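Local coordinates for cell wall surface anchor family protein (Streptococcus agalactiae serogroup V, PDB 3PF2) that probably builds the shaft of the group B streptococcal type 1 pilus as its major subunit, here a calcium-binding C-terminal fragment with Ig-like domains, at residues T4-T9 and L156-T161; T111-Q116 and A129-I134; A39-Y44 and K101-L106; E48-F53 and T90-F95. All coordinates share one frame; numbering follows the deposited sequence. Where two conformers were deposited one is given.

Overall arrangement
All four contacts belong to the first Ig-like domain of the fragment. Interaction 1 is buried and joins the loop before strand 9-13 to strand 155-159 by a tyrosine-glutamate bond and proline packing beside a calcium site. Interactions 2, 3 and 4 are partly buried. Interaction 4 pairs two strands of one sheet, with a largely apolar face, Asp51 among its residues, turned to the second sheet and a face of threonines, lysines and Glu48 on the other side. Interaction 2 is a single backbone bridge leading into strand 132-140, whose Ile134 reaches the side chains of interaction 4; interaction 3 packs a short 3-10 turn on helix 100-106 without a direct hydrogen bond.

Interaction 1 (T4-T9 and L156-T161); sequences TDEPKT and LQYDHT. With CA (calcium ion), chain C.
Glu6 and Pro7, in the loop that leads into strand 9-13, pack on Tyr158 of strand 155-159 and His160 in the loop that follows, bringing together the two sheets of the Ig-like sandwich beside a calcium site. The Tyr158 hydroxyl donates a very short bond to Glu6 OE1, 2.5 Å from OH, and this oxygen lies at the ring edge, in its plane. Pro7 reaches the same ring tip first: its CD sits over the centre of one face in a CH-pi contact, 3.5 Å from the centroid. Pro7 CB also presses on Leu156 CD2 at a tight 3.4 Å.

The other carboxylate oxygen, Glu6 OE2, lies over one face of the His160 imidazole, offset toward the rim and 3.3 Å from NE2. The two planes are only 21° apart, a stacked geometry that is poor for a hydrogen bond. Thr161 CG2 takes the opposite face of this ring. Water 1 donates to both Pro7 O and Tyr158 OH.

Just beyond the tyrosine, the calcium ion is bound by Asp159 OD1 (2.4 Å) and OD2 and by Thr161 O and OG1. Glu45, Asp163, Ala165 and Asn167 complete the site. Asp159 OD1 also accepts from Thr161 N, forming an Asx turn that draws the two calcium ligands together.

Glu6 OE1 accepts the Tyr158 hydrogen bond and also forms a salt bridge with Lys169 NZ, so the buried carboxylate is probably ionised; the bonds to OE1 probably limit its rotation, with OE2 lying over the imidazole.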
loop_
_atom_site.group_PDB
_atom_site.type_symbol
_atom_site.label_atom_id
_atom_site.label_comp_id
_atom_site.label_asym_id
_atom_site.label_seq_id
_atom_site.Cartn_x
_atom_site.Cartn_y
_atom_site.Cartn_z
ATOM N N THR A 4 23.028 -13.477 20.245
ATOM C CA THR A 4 23.569 -14.230 19.109
ATOM C C THR A 4 23.753 -13.335 17.891
ATOM O O THR A 4 23.327 -12.183 17.884
ATOM C CB THR A 4 22.659 -15.419 18.688
ATOM O OG1 THR A 4 21.457 -14.921 18.078
ATOM C CG2 THR A 4 22.309 -16.316 19.884
ATOM N N ASP A 5 24.383 -13.884 16.857
ATOM C CA ASP A 5 24.505 -13.208 15.565
ATOM C C ASP A 5 23.395 -13.664 14.615
ATOM O O ASP A 5 23.437 -13.362 13.418
ATOM C CB ASP A 5 25.873 -13.515 14.931
ATOM C CG ASP A 5 26.143 -15.014 14.816
ATOM O OD1 ASP A 5 25.186 -15.814 14.960
ATOM O OD2 ASP A 5 27.315 -15.403 14.590
ATOM N N GLU A 6 22.431 -14.421 15.144
ATOM C CA GLU A 6 21.360 -14.994 14.330
ATOM C C GLU A 6 20.451 -13.866 13.813
ATOM O O GLU A 6 20.418 -12.792 14.411
ATOM C CB GLU A 6 20.588 -16.043 15.134
ATOM C CG GLU A 6 21.397 -17.340 15.351
ATOM C CD GLU A 6 20.783 -18.281 16.379
ATOM O OE1 GLU A 6 19.545 -18.445 16.401
ATOM O OE2 GLU A 6 21.553 -18.868 17.179
ATOM N N PRO A 7 19.736 -14.101 12.697
ATOM C CA PRO A 7 19.040 -12.970 12.034
ATOM C C PRO A 7 17.943 -12.254 12.842
ATOM O O PRO A 7 17.101 -12.898 13.464
ATOM C CB PRO A 7 18.416 -13.616 10.795
ATOM C CG PRO A 7 19.261 -14.835 10.528
ATOM C CD PRO A 7 19.634 -15.342 11.900
ATOM N N LYS A 8 18.003 -10.927 12.838
ATOM C CA LYS A 8 16.900 -10.087 13.311
ATOM C C LYS A 8 16.226 -9.585 12.048
ATOM O O LYS A 8 16.896 -9.315 11.045
ATOM C CB LYS A 8 17.446 -8.904 14.102
ATOM C CG LYS A 8 17.865 -9.227 15.530
ATOM C CD LYS A 8 19.216 -9.911 15.547
ATOM C CE LYS A 8 19.620 -10.280 16.940
ATOM N NZ LYS A 8 20.680 -11.321 16.843
ATOM N N THR A 9 14.909 -9.436 12.098
ATOM C CA THR A 9 14.148 -9.053 10.910
ATOM C C THR A 9 13.281 -7.833 11.175
ATOM O O THR A 9 12.912 -7.558 12.303
ATOM C CB THR A 9 13.266 -10.218 10.395
ATOM O OG1 THR A 9 12.561 -10.820 11.494
ATOM C CG2 THR A 9 14.143 -11.276 9.718
ATOM N N LEU A 156 11.157 -15.291 8.544
ATOM C CA LEU A 156 12.363 -15.952 8.062
ATOM C C LEU A 156 12.506 -17.269 8.814
ATOM O O LEU A 156 12.385 -17.299 10.030
ATOM C CB LEU A 156 13.589 -15.068 8.308
ATOM C CG LEU A 156 14.971 -15.712 8.159
ATOM C CD1 LEU A 156 15.216 -16.135 6.706
ATOM C CD2 LEU A 156 16.068 -14.774 8.627
ATOM N N GLN A 157 12.721 -18.355 8.075
ATOM C CA GLN A 157 13.105 -19.637 8.679
ATOM C C GLN A 157 14.560 -19.817 8.305
ATOM O O GLN A 157 14.900 -19.886 7.125
ATOM C CB GLN A 157 12.265 -20.793 8.121
ATOM C CG GLN A 157 10.837 -20.890 8.678
ATOM C CD GLN A 157 10.780 -21.412 10.116
ATOM O OE1 GLN A 157 11.579 -22.267 10.515
ATOM N NE2 GLN A 157 9.831 -20.904 10.898
ATOM N N TYR A 158 15.428 -19.837 9.304
ATOM C CA TYR A 158 16.864 -19.959 9.043
ATOM C C TYR A 158 17.437 -21.163 9.784
ATOM O O TYR A 158 16.981 -21.499 10.891
ATOM C CB TYR A 158 17.589 -18.680 9.455
ATOM C CG TYR A 158 17.590 -18.415 10.944
ATOM C CD1 TYR A 158 18.611 -18.922 11.769
ATOM C CD2 TYR A 158 16.568 -17.657 11.537
ATOM C CE1 TYR A 158 18.615 -18.688 13.143
ATOM C CE2 TYR A 158 16.572 -17.410 12.919
ATOM C CZ TYR A 158 17.597 -17.929 13.699
ATOM O OH TYR A 158 17.610 -17.691 15.036
ATOM N N ASP A 159 18.412 -21.825 9.163
ATOM C CA ASP A 159 19.115 -22.933 9.796
ATOM C C ASP A 159 20.589 -22.553 9.852
ATOM O O ASP A 159 21.297 -22.605 8.826
ATOM C CB ASP A 159 18.885 -24.249 9.016
ATOM C CG ASP A 159 19.514 -25.472 9.702
ATOM O OD1 ASP A 159 20.472 -25.301 10.461
ATOM O OD2 ASP A 159 19.047 -26.598 9.438
ATOM N N HIS A 160 21.022 -22.153 11.050
ATOM C CA HIS A 160 22.372 -21.659 11.319
ATOM C C HIS A 160 23.376 -22.751 11.680
ATOM O O HIS A 160 24.567 -22.464 11.861
ATOM C CB HIS A 160 22.357 -20.580 12.424
ATOM C CG HIS A 160 22.300 -21.109 13.828
ATOM N ND1 HIS A 160 23.416 -21.218 14.625
ATOM C CD2 HIS A 160 21.255 -21.499 14.596
ATOM C CE1 HIS A 160 23.072 -21.687 15.812
ATOM N NE2 HIS A 160 21.767 -21.876 15.816
ATOM N N THR A 161 22.895 -23.983 11.808
ATOM C CA THR A 161 23.767 -25.090 12.230
ATOM C C THR A 161 24.229 -25.981 11.071
ATOM O O THR A 161 23.411 -26.629 10.438
ATOM C CB THR A 161 23.108 -25.952 13.327
ATOM O OG1 THR A 161 21.812 -26.385 12.894
ATOM C CG2 THR A 161 22.985 -25.155 14.615
HETATM CA CA CA C . 21.081 -27.567 10.685
HETATM O O HOH W 1 17.111 -14.866 15.202
#

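Interaction 2 (T111-Q116 and A129-I134); sequences TLVKNQ and AAFLEI
Thr111 and Val113 grip Ala130 through backbone hydrogen bonds. Ala130 N donates to Thr111 O over 2.8 Å, and Val113 N donates to Ala130 O at the same 2.8 Å; both bonds are nearly straight, with N-H...O angles of 166° and 168°. The second donor is tilted from the plane of the carbonyl it meets. A CA-H...O contact adds to the grip on this acceptor, Leu112 CA lying 3.5 Å from Ala130 O.

Water 2 supplies a further polar link by donating to Ala130 O and to Val113 O, so the Ala130 carbonyl accepts from both a peptide N-H and a water. Together the two direct bonds make a single beta bridge between Leu112 and Ala130, at the point where the chain returns from helix 116-121 and enters strand 132-140, an inner strand of one sheet of the Ig-like sandwich.

Val113 CG2, placed anti to its own carbonyl carbon, sets a methyl on the opposite backbone, 3.7 Å from Ala129 C. The apolar side-chain pairs are looser: Val113 CG2 lies 4.3 Å from both Ala129 CB and Phe131 CD2, approaching the Phe131 ring obliquely. Leu112 CD2 stands at 4.3 Å from Ala130 CB, while Met110 also touches Ala130. Past the bridge, Asn115 OD1 caps the start of helix 116-121 by accepting from Ala118 N, and Gln116 NE2 ties the helix to Thr9 O, where strand 9-13 begins.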
loop_
_atom_site.group_PDB
_atom_site.type_symbol
_atom_site.label_atom_id
_atom_site.label_comp_id
_atom_site.label_asym_id
_atom_site.label_seq_id
_atom_site.Cartn_x
_atom_site.Cartn_y
_atom_site.Cartn_z
ATOM N N THR A 111 30.707 -4.044 7.061
ATOM C CA THR A 111 30.355 -4.007 8.470
ATOM C C THR A 111 28.861 -4.310 8.553
ATOM O O THR A 111 28.045 -3.624 7.942
ATOM C CB THR A 111 30.714 -2.664 9.118
ATOM O OG1 THR A 111 32.137 -2.477 9.053
ATOM C CG2 THR A 111 30.270 -2.620 10.586
ATOM N N LEU A 112 28.520 -5.362 9.284
ATOM C CA LEU A 112 27.154 -5.890 9.253
ATOM C C LEU A 112 26.318 -5.306 10.383
ATOM O O LEU A 112 26.769 -5.220 11.537
ATOM C CB LEU A 112 27.162 -7.429 9.301
ATOM C CG LEU A 112 28.080 -8.108 8.270
ATOM C CD1 LEU A 112 28.327 -9.590 8.596
ATOM C CD2 LEU A 112 27.531 -7.946 6.869
ATOM N N VAL A 113 25.100 -4.875 10.046
ATOM C CA VAL A 113 24.169 -4.450 11.078
ATOM C C VAL A 113 23.853 -5.667 11.938
ATOM O O VAL A 113 23.679 -6.775 11.422
ATOM C CB VAL A 113 22.891 -3.843 10.474
ATOM C CG1 VAL A 113 21.893 -3.513 11.561
ATOM C CG2 VAL A 113 23.241 -2.574 9.698
ATOM N N LYS A 114 23.795 -5.484 13.249
ATOM C CA LYS A 114 23.534 -6.650 14.088
ATOM C C LYS A 114 22.398 -6.511 15.089
ATOM O O LYS A 114 21.860 -7.514 15.533
ATOM C CB LYS A 114 24.819 -7.149 14.755
ATOM C CG LYS A 114 25.456 -6.171 15.693
ATOM C CD LYS A 114 26.789 -6.725 16.195
ATOM C CE LYS A 114 27.355 -5.867 17.303
ATOM N NZ LYS A 114 28.628 -6.442 17.831
ATOM N N ASN A 115 22.034 -5.278 15.422
ATOM C CA ASN A 115 21.061 -4.994 16.472
ATOM C C ASN A 115 19.653 -4.771 15.860
ATOM O O ASN A 115 19.533 -4.153 14.805
ATOM C CB ASN A 115 21.582 -3.765 17.247
ATOM C CG ASN A 115 20.651 -3.295 18.320
ATOM O OD1 ASN A 115 19.665 -2.619 18.037
ATOM N ND2 ASN A 115 20.982 -3.602 19.583
ATOM N N GLN A 116 18.612 -5.294 16.517
ATOM C CA GLN A 116 17.229 -5.115 16.057
ATOM C C GLN A 116 16.880 -3.632 15.889
ATOM O O GLN A 116 16.267 -3.270 14.891
ATOM C CB GLN A 116 16.238 -5.753 17.037
ATOM C CG GLN A 116 14.768 -5.514 16.700
ATOM C CD GLN A 116 14.282 -6.417 15.586
ATOM O OE1 GLN A 116 14.296 -7.646 15.723
ATOM N NE2 GLN A 116 13.854 -5.822 14.479
ATOM N N ALA A 129 27.435 -0.356 6.823
ATOM C CA ALA A 129 26.245 -0.652 7.638
ATOM C C ALA A 129 25.293 -1.525 6.818
ATOM O O ALA A 129 24.236 -1.073 6.354
ATOM C CB ALA A 129 25.570 0.636 8.109
ATOM N N ALA A 130 25.677 -2.794 6.644
ATOM C CA ALA A 130 25.044 -3.667 5.650
ATOM C C ALA A 130 24.049 -4.642 6.245
ATOM O O ALA A 130 24.259 -5.173 7.344
ATOM C CB ALA A 130 26.104 -4.455 4.871
ATOM N N PHE A 131 22.984 -4.896 5.489
ATOM C CA PHE A 131 21.975 -5.890 5.849
ATOM C C PHE A 131 21.294 -6.387 4.574
ATOM O O PHE A 131 21.528 -5.837 3.489
ATOM C CB PHE A 131 20.962 -5.292 6.846
ATOM C CG PHE A 131 20.140 -4.172 6.280
ATOM C CD1 PHE A 131 18.893 -4.439 5.701
ATOM C CD2 PHE A 131 20.601 -2.848 6.330
ATOM C CE1 PHE A 131 18.120 -3.399 5.148
ATOM C CE2 PHE A 131 19.822 -1.812 5.783
ATOM C CZ PHE A 131 18.580 -2.106 5.204
ATOM N N LEU A 132 20.482 -7.439 4.692
ATOM C CA LEU A 132 19.750 -7.983 3.551
ATOM C C LEU A 132 18.469 -7.186 3.339
ATOM O O LEU A 132 17.633 -7.074 4.236
ATOM C CB LEU A 132 19.424 -9.468 3.734
ATOM C CG LEU A 132 18.594 -10.128 2.620
ATOM C CD1 LEU A 132 19.423 -10.247 1.343
ATOM C CD2 LEU A 132 18.057 -11.506 3.026
ATOM N N GLU A 133 18.341 -6.634 2.135
ATOM C CA GLU A 133 17.222 -5.772 1.775
ATOM C C GLU A 133 16.497 -6.351 0.574
ATOM O O GLU A 133 17.101 -6.575 -0.474
ATOM C CB GLU A 133 17.731 -4.360 1.486
ATOM C CG GLU A 133 16.706 -3.411 0.872
ATOM C CD GLU A 133 17.335 -2.109 0.395
ATOM O OE1 GLU A 133 18.544 -1.858 0.627
ATOM O OE2 GLU A 133 16.592 -1.302 -0.208
ATOM N N ILE A 134 15.203 -6.603 0.742
ATOM C CA ILE A 134 14.364 -7.166 -0.316
ATOM C C ILE A 134 13.194 -6.231 -0.604
ATOM O O ILE A 134 12.218 -6.202 0.152
ATOM C CB ILE A 134 13.802 -8.574 0.044
ATOM C CG1 ILE A 134 14.922 -9.528 0.476
ATOM C CG2 ILE A 134 12.973 -9.146 -1.128
ATOM C CD1 ILE A 134 14.403 -10.861 0.955
HETATM O O HOH W 2 23.263 -7.342 8.756
#

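Interaction 3 (A39-Y44 and K101-L106); sequences ANLGDY and KEIAEL
Leu41, which meets Ile103 across the contact, also rests on a flat group of its own segment: its CD1 lies 4.0 Å above one face of the Tyr44 ring, offset toward the rim. Pro7, Pro38 and His160 touch the same tyrosine. The second methyl of the leucine, CD2, faces the helix and packs 3.6 Å from Ile103 CG2. In Leu41, chi1 (-176°) puts CG anti to the backbone N, and chi2 (64°) then turns CD1 to the ring, leaving CD2 on the side of the isoleucine.

Residues 41-43 form a 3-10 turn between strands 29-35 and 46-52, and it packs on helix 100-106, which follows strand 90-95. Inside the turn, Asp43 N donates to Asn40 O and Tyr44 N to Leu41 O. Gly42 makes the tightest backbone approach, its CA being 4.1 Å from Lys101 CA. Ala104 CB points at the turn and comes within 3.5 Å of Gly42 N.

Lys101 begins by heading away from the turn, then bends at chi2 (-74°), which brings CD back beside Gly42; the extended chain beyond carries CE to 3.8 Å from Gly42 O. Lys101 NZ remains 4.3 Å from Asp43 OD1, too far for a salt bridge, although the opposite charges would probably attract one another. No direct hydrogen bond joins the two segments. Water 3 spans them instead, donating to Ala39 O and, over a longer 3.2 Å, to Ala104 O.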
loop_
_atom_site.group_PDB
_atom_site.type_symbol
_atom_site.label_atom_id
_atom_site.label_comp_id
_atom_site.label_asym_id
_atom_site.label_seq_id
_atom_site.Cartn_x
_atom_site.Cartn_y
_atom_site.Cartn_z
ATOM N N ALA A 39 28.203 -13.038 9.725
ATOM C CA ALA A 39 29.412 -13.372 8.962
ATOM C C ALA A 39 29.546 -14.877 8.700
ATOM O O ALA A 39 30.123 -15.290 7.685
ATOM C CB ALA A 39 30.666 -12.820 9.652
ATOM N N ASN A 40 29.002 -15.695 9.601
ATOM C CA ASN A 40 28.952 -17.150 9.382
ATOM C C ASN A 40 27.761 -17.638 8.537
ATOM O O ASN A 40 27.357 -18.811 8.606
ATOM C CB ASN A 40 29.067 -17.921 10.710
ATOM C CG ASN A 40 27.909 -17.641 11.674
ATOM O OD1 ASN A 40 26.852 -17.136 11.291
ATOM N ND2 ASN A 40 28.116 -17.981 12.938
ATOM N N LEU A 41 27.205 -16.744 7.722
ATOM C CA LEU A 41 26.151 -17.129 6.800
ATOM C C LEU A 41 26.537 -18.359 5.952
ATOM O O LEU A 41 25.676 -19.140 5.576
ATOM C CB LEU A 41 25.763 -15.949 5.886
ATOM C CG LEU A 41 24.587 -16.218 4.947
ATOM C CD1 LEU A 41 23.268 -16.469 5.706
ATOM C CD2 LEU A 41 24.429 -15.092 3.942
ATOM N N GLY A 42 27.833 -18.520 5.671
ATOM C CA GLY A 42 28.315 -19.645 4.862
ATOM C C GLY A 42 27.949 -21.012 5.409
ATOM O O GLY A 42 27.842 -21.979 4.647
ATOM N N ASP A 43 27.741 -21.078 6.724
ATOM C CA ASP A 43 27.348 -22.311 7.421
ATOM C C ASP A 43 25.871 -22.670 7.272
ATOM O O ASP A 43 25.476 -23.808 7.532
ATOM C CB ASP A 43 27.627 -22.180 8.917
ATOM C CG ASP A 43 29.103 -22.162 9.258
ATOM O OD1 ASP A 43 29.944 -22.550 8.417
ATOM O OD2 ASP A 43 29.407 -21.756 10.401
ATOM N N TYR A 44 25.043 -21.708 6.863
ATOM C CA TYR A 44 23.595 -21.883 6.953
ATOM C C TYR A 44 23.073 -22.942 5.983
ATOM O O TYR A 44 23.552 -23.036 4.846
ATOM C CB TYR A 44 22.876 -20.530 6.757
ATOM C CG TYR A 44 22.814 -19.667 8.017
ATOM C CD1 TYR A 44 23.964 -19.390 8.769
ATOM C CD2 TYR A 44 21.601 -19.103 8.436
ATOM C CE1 TYR A 44 23.905 -18.587 9.918
ATOM C CE2 TYR A 44 21.527 -18.306 9.581
ATOM C CZ TYR A 44 22.666 -18.052 10.312
ATOM O OH TYR A 44 22.592 -17.283 11.439
ATOM N N LYS A 101 27.971 -20.112 0.876
ATOM C CA LYS A 101 29.388 -19.754 0.933
ATOM C C LYS A 101 29.725 -18.568 0.029
ATOM O O LYS A 101 30.482 -17.675 0.416
ATOM C CB LYS A 101 30.263 -20.960 0.567
ATOM C CG LYS A 101 30.400 -21.984 1.689
ATOM C CD LYS A 101 31.328 -21.477 2.788
ATOM C CE LYS A 101 31.525 -22.529 3.871
ATOM N NZ LYS A 101 32.408 -22.021 4.964
ATOM N N GLU A 102 29.153 -18.570 -1.169
ATOM C CA GLU A 102 29.396 -17.506 -2.139
ATOM C C GLU A 102 28.798 -16.178 -1.693
ATOM O O GLU A 102 29.410 -15.126 -1.895
ATOM C CB GLU A 102 28.871 -17.900 -3.514
ATOM C CG GLU A 102 29.770 -18.908 -4.219
ATOM C CD GLU A 102 29.046 -19.712 -5.275
ATOM O OE1 GLU A 102 28.539 -19.108 -6.249
ATOM O OE2 GLU A 102 28.994 -20.955 -5.129
ATOM N N ILE A 103 27.616 -16.245 -1.075
ATOM C CA ILE A 103 26.955 -15.057 -0.513
ATOM C C ILE A 103 27.767 -14.532 0.671
ATOM O O ILE A 103 27.974 -13.322 0.803
ATOM C CB ILE A 103 25.468 -15.329 -0.129
ATOM C CG1 ILE A 103 24.660 -15.742 -1.368
ATOM C CG2 ILE A 103 24.844 -14.086 0.521
ATOM C CD1 ILE A 103 23.345 -16.472 -1.083
ATOM N N ALA A 104 28.252 -15.449 1.508
ATOM C CA ALA A 104 29.126 -15.102 2.630
ATOM C C ALA A 104 30.396 -14.367 2.190
ATOM O O ALA A 104 30.861 -13.453 2.884
ATOM C CB ALA A 104 29.486 -16.349 3.438
ATOM N N GLU A 105 30.953 -14.769 1.044
ATOM C CA GLU A 105 32.164 -14.126 0.507
ATOM C C GLU A 105 31.943 -12.672 0.108
ATOM O O GLU A 105 32.837 -11.842 0.271
ATOM C CB GLU A 105 32.748 -14.906 -0.677
ATOM C CG GLU A 105 33.851 -15.894 -0.300
ATOM C CD GLU A 105 34.969 -15.268 0.529
ATOM O OE1 GLU A 105 35.568 -14.253 0.097
ATOM O OE2 GLU A 105 35.250 -15.803 1.623
ATOM N N LEU A 106 30.752 -12.378 -0.406
ATOM C CA LEU A 106 30.363 -11.008 -0.755
ATOM C C LEU A 106 30.411 -10.054 0.444
ATOM O O LEU A 106 30.606 -8.843 0.276
ATOM C CB LEU A 106 28.970 -10.987 -1.385
ATOM C CG LEU A 106 28.743 -11.806 -2.654
ATOM C CD1 LEU A 106 27.288 -11.727 -3.075
ATOM C CD2 LEU A 106 29.662 -11.361 -3.795
HETATM O O HOH W 3 31.890 -13.560 5.901
#

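Interaction 4 (E48-F53 and T90-F95); sequences EITDKF and TLKITF
Leu91 O is approached by two groups from strand 46-52: Asp51 N donates to it over 2.8 Å, in the plane of the carbonyl, and Thr50 CA adds a CA-H...O contact at 3.3 Å. These belong to the antiparallel pairing of strands 46-52 and 90-95, the former central in a five-stranded sheet of the Ig-like sandwich. Leu91 N returns a bond to Asp51 O, and Ile49 and Ile93 exchange a second reciprocal pair, the bond from Ile49 N to Ile93 O being almost straight at 178°. Ile49-Ile93 and Asp51-Leu91 are thus hydrogen-bonded pairs, flanked by the non-hydrogen-bonded pairs Glu48-Thr94, Thr50-Lys92 and Lys52-Thr90.

On the face carrying the threonines, Thr50 CG2 and Thr90 CG2 meet obliquely at a tight 3.5 Å. Glu48 runs side by side with Thr94, its CG 3.7 Å from Thr94 CG2, and Thr50 does likewise with Lys92. Lys52 CG lies 3.6 Å from Thr90 OG1, whose hydrogen-bond partner is Asn87 O, while Lys52 NZ bonds to Gln88 O.

The face with Ile49, Ile93 and Leu91 looks to the other sheet, where Ile134 touches both isoleucines. Asp51 is the acidic exception: OD2 accepts from Lys11 NZ, and Asn152 touches the adjacent Phe53, a grouping consistent with the isopeptide sites of such pilin domains. Asp51 OD1 stands 3.5 Å above the centre of the Phe53 ring, while Leu91 CD2 meets that ring at its edge, 4.0 Å from Phe53 CE2.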
loop_
_atom_site.group_PDB
_atom_site.type_symbol
_atom_site.label_atom_id
_atom_site.label_comp_id
_atom_site.label_asym_id
_atom_site.label_seq_id
_atom_site.Cartn_x
_atom_site.Cartn_y
_atom_site.Cartn_z
ATOM N N GLU A 48 14.977 -18.980 4.274
ATOM C CA GLU A 48 13.754 -18.901 3.486
ATOM C C GLU A 48 12.812 -17.878 4.093
ATOM O O GLU A 48 12.508 -17.933 5.294
ATOM C CB GLU A 48 13.052 -20.260 3.445
ATOM C CG GLU A 48 13.775 -21.340 2.652
ATOM C CD GLU A 48 13.087 -22.690 2.727
ATOM O OE1 GLU A 48 12.005 -22.780 3.348
ATOM O OE2 GLU A 48 13.625 -23.671 2.161
ATOM N N ILE A 49 12.341 -16.961 3.253
ATOM C CA ILE A 49 11.433 -15.909 3.695
ATOM C C ILE A 49 10.041 -16.159 3.142
ATOM O O ILE A 49 9.887 -16.433 1.960
ATOM C CB ILE A 49 11.991 -14.525 3.304
ATOM C CG1 ILE A 49 13.135 -14.160 4.267
ATOM C CG2 ILE A 49 10.874 -13.450 3.324
ATOM C CD1 ILE A 49 13.930 -12.938 3.909
ATOM N N THR A 50 9.034 -16.088 4.008
ATOM C CA THR A 50 7.639 -16.258 3.591
ATOM C C THR A 50 6.815 -15.036 4.025
ATOM O O THR A 50 6.836 -14.652 5.192
ATOM C CB THR A 50 7.018 -17.520 4.206
ATOM O OG1 THR A 50 7.776 -18.670 3.786
ATOM C CG2 THR A 50 5.570 -17.676 3.773
ATOM N N ASP A 51 6.099 -14.447 3.074
ATOM C CA ASP A 51 5.285 -13.257 3.324
ATOM C C ASP A 51 3.883 -13.510 2.792
ATOM O O ASP A 51 3.674 -13.585 1.568
ATOM C CB ASP A 51 5.939 -12.055 2.632
ATOM C CG ASP A 51 5.289 -10.728 2.992
ATOM O OD1 ASP A 51 4.068 -10.693 3.235
ATOM O OD2 ASP A 51 6.031 -9.721 2.997
ATOM N N LYS A 52 2.924 -13.671 3.710
ATOM C CA LYS A 52 1.528 -13.843 3.344
ATOM C C LYS A 52 0.902 -12.450 3.260
ATOM O O LYS A 52 0.700 -11.788 4.279
ATOM C CB LYS A 52 0.790 -14.732 4.353
ATOM C CG LYS A 52 -0.671 -14.991 3.971
ATOM C CD LYS A 52 -1.336 -16.022 4.875
ATOM C CE LYS A 52 -2.858 -15.882 4.860
ATOM N NZ LYS A 52 -3.453 -15.799 3.498
ATOM N N PHE A 53 0.652 -11.981 2.041
ATOM C CA PHE A 53 0.092 -10.634 1.878
ATOM C C PHE A 53 -1.393 -10.581 2.212
ATOM O O PHE A 53 -2.152 -11.475 1.833
ATOM C CB PHE A 53 0.388 -10.085 0.474
ATOM C CG PHE A 53 1.816 -9.713 0.281
ATOM C CD1 PHE A 53 2.301 -8.489 0.762
ATOM C CD2 PHE A 53 2.707 -10.598 -0.339
ATOM C CE1 PHE A 53 3.652 -8.140 0.600
ATOM C CE2 PHE A 53 4.045 -10.253 -0.505
ATOM C CZ PHE A 53 4.524 -9.026 -0.036
ATOM N N THR A 90 0.665 -15.729 -1.051
ATOM C CA THR A 90 1.896 -15.906 -0.289
ATOM C C THR A 90 3.135 -15.893 -1.167
ATOM O O THR A 90 3.253 -16.683 -2.115
ATOM C CB THR A 90 1.844 -17.220 0.551
ATOM O OG1 THR A 90 0.777 -17.137 1.501
ATOM C CG2 THR A 90 3.138 -17.462 1.298
ATOM N N LEU A 91 4.051 -14.982 -0.840
ATOM C CA LEU A 91 5.370 -14.912 -1.446
ATOM C C LEU A 91 6.374 -15.743 -0.644
ATOM O O LEU A 91 6.424 -15.658 0.589
ATOM C CB LEU A 91 5.832 -13.455 -1.502
ATOM C CG LEU A 91 7.268 -13.131 -1.938
ATOM C CD1 LEU A 91 7.514 -13.545 -3.408
ATOM C CD2 LEU A 91 7.564 -11.640 -1.740
ATOM N N LYS A 92 7.172 -16.549 -1.339
ATOM C CA LYS A 92 8.283 -17.231 -0.687
ATOM C C LYS A 92 9.554 -16.956 -1.457
ATOM O O LYS A 92 9.573 -17.112 -2.678
ATOM C CB LYS A 92 8.023 -18.730 -0.617
ATOM C CG LYS A 92 9.031 -19.484 0.243
ATOM C CD LYS A 92 8.912 -20.984 -0.001
ATOM C CE LYS A 92 7.669 -21.581 0.624
ATOM N NZ LYS A 92 7.540 -23.006 0.172
ATOM N N ILE A 93 10.596 -16.513 -0.755
ATOM C CA ILE A 93 11.908 -16.271 -1.349
ATOM C C ILE A 93 12.924 -17.195 -0.685
ATOM O O ILE A 93 13.170 -17.111 0.517
ATOM C CB ILE A 93 12.354 -14.796 -1.235
ATOM C CG1 ILE A 93 11.356 -13.885 -1.965
ATOM C CG2 ILE A 93 13.794 -14.609 -1.762
ATOM C CD1 ILE A 93 11.549 -12.433 -1.666
ATOM N N THR A 94 13.507 -18.078 -1.487
ATOM C CA THR A 94 14.399 -19.110 -0.975
ATOM C C THR A 94 15.821 -18.824 -1.418
ATOM O O THR A 94 16.122 -18.803 -2.617
ATOM C CB THR A 94 13.956 -20.510 -1.470
ATOM O OG1 THR A 94 12.582 -20.723 -1.142
ATOM C CG2 THR A 94 14.816 -21.614 -0.855
ATOM N N PHE A 95 16.687 -18.569 -0.445
ATOM C CA PHE A 95 18.093 -18.364 -0.717
ATOM C C PHE A 95 18.747 -19.732 -0.795
ATOM O O PHE A 95 18.461 -20.608 0.025
ATOM C CB PHE A 95 18.721 -17.411 0.311
ATOM C CG PHE A 95 18.214 -15.995 0.179
ATOM C CD1 PHE A 95 16.966 -15.632 0.701
ATOM C CD2 PHE A 95 18.967 -15.031 -0.496
ATOM C CE1 PHE A 95 16.472 -14.326 0.559
ATOM C CE2 PHE A 95 18.481 -13.713 -0.645
ATOM C CZ PHE A 95 17.228 -13.368 -0.116
#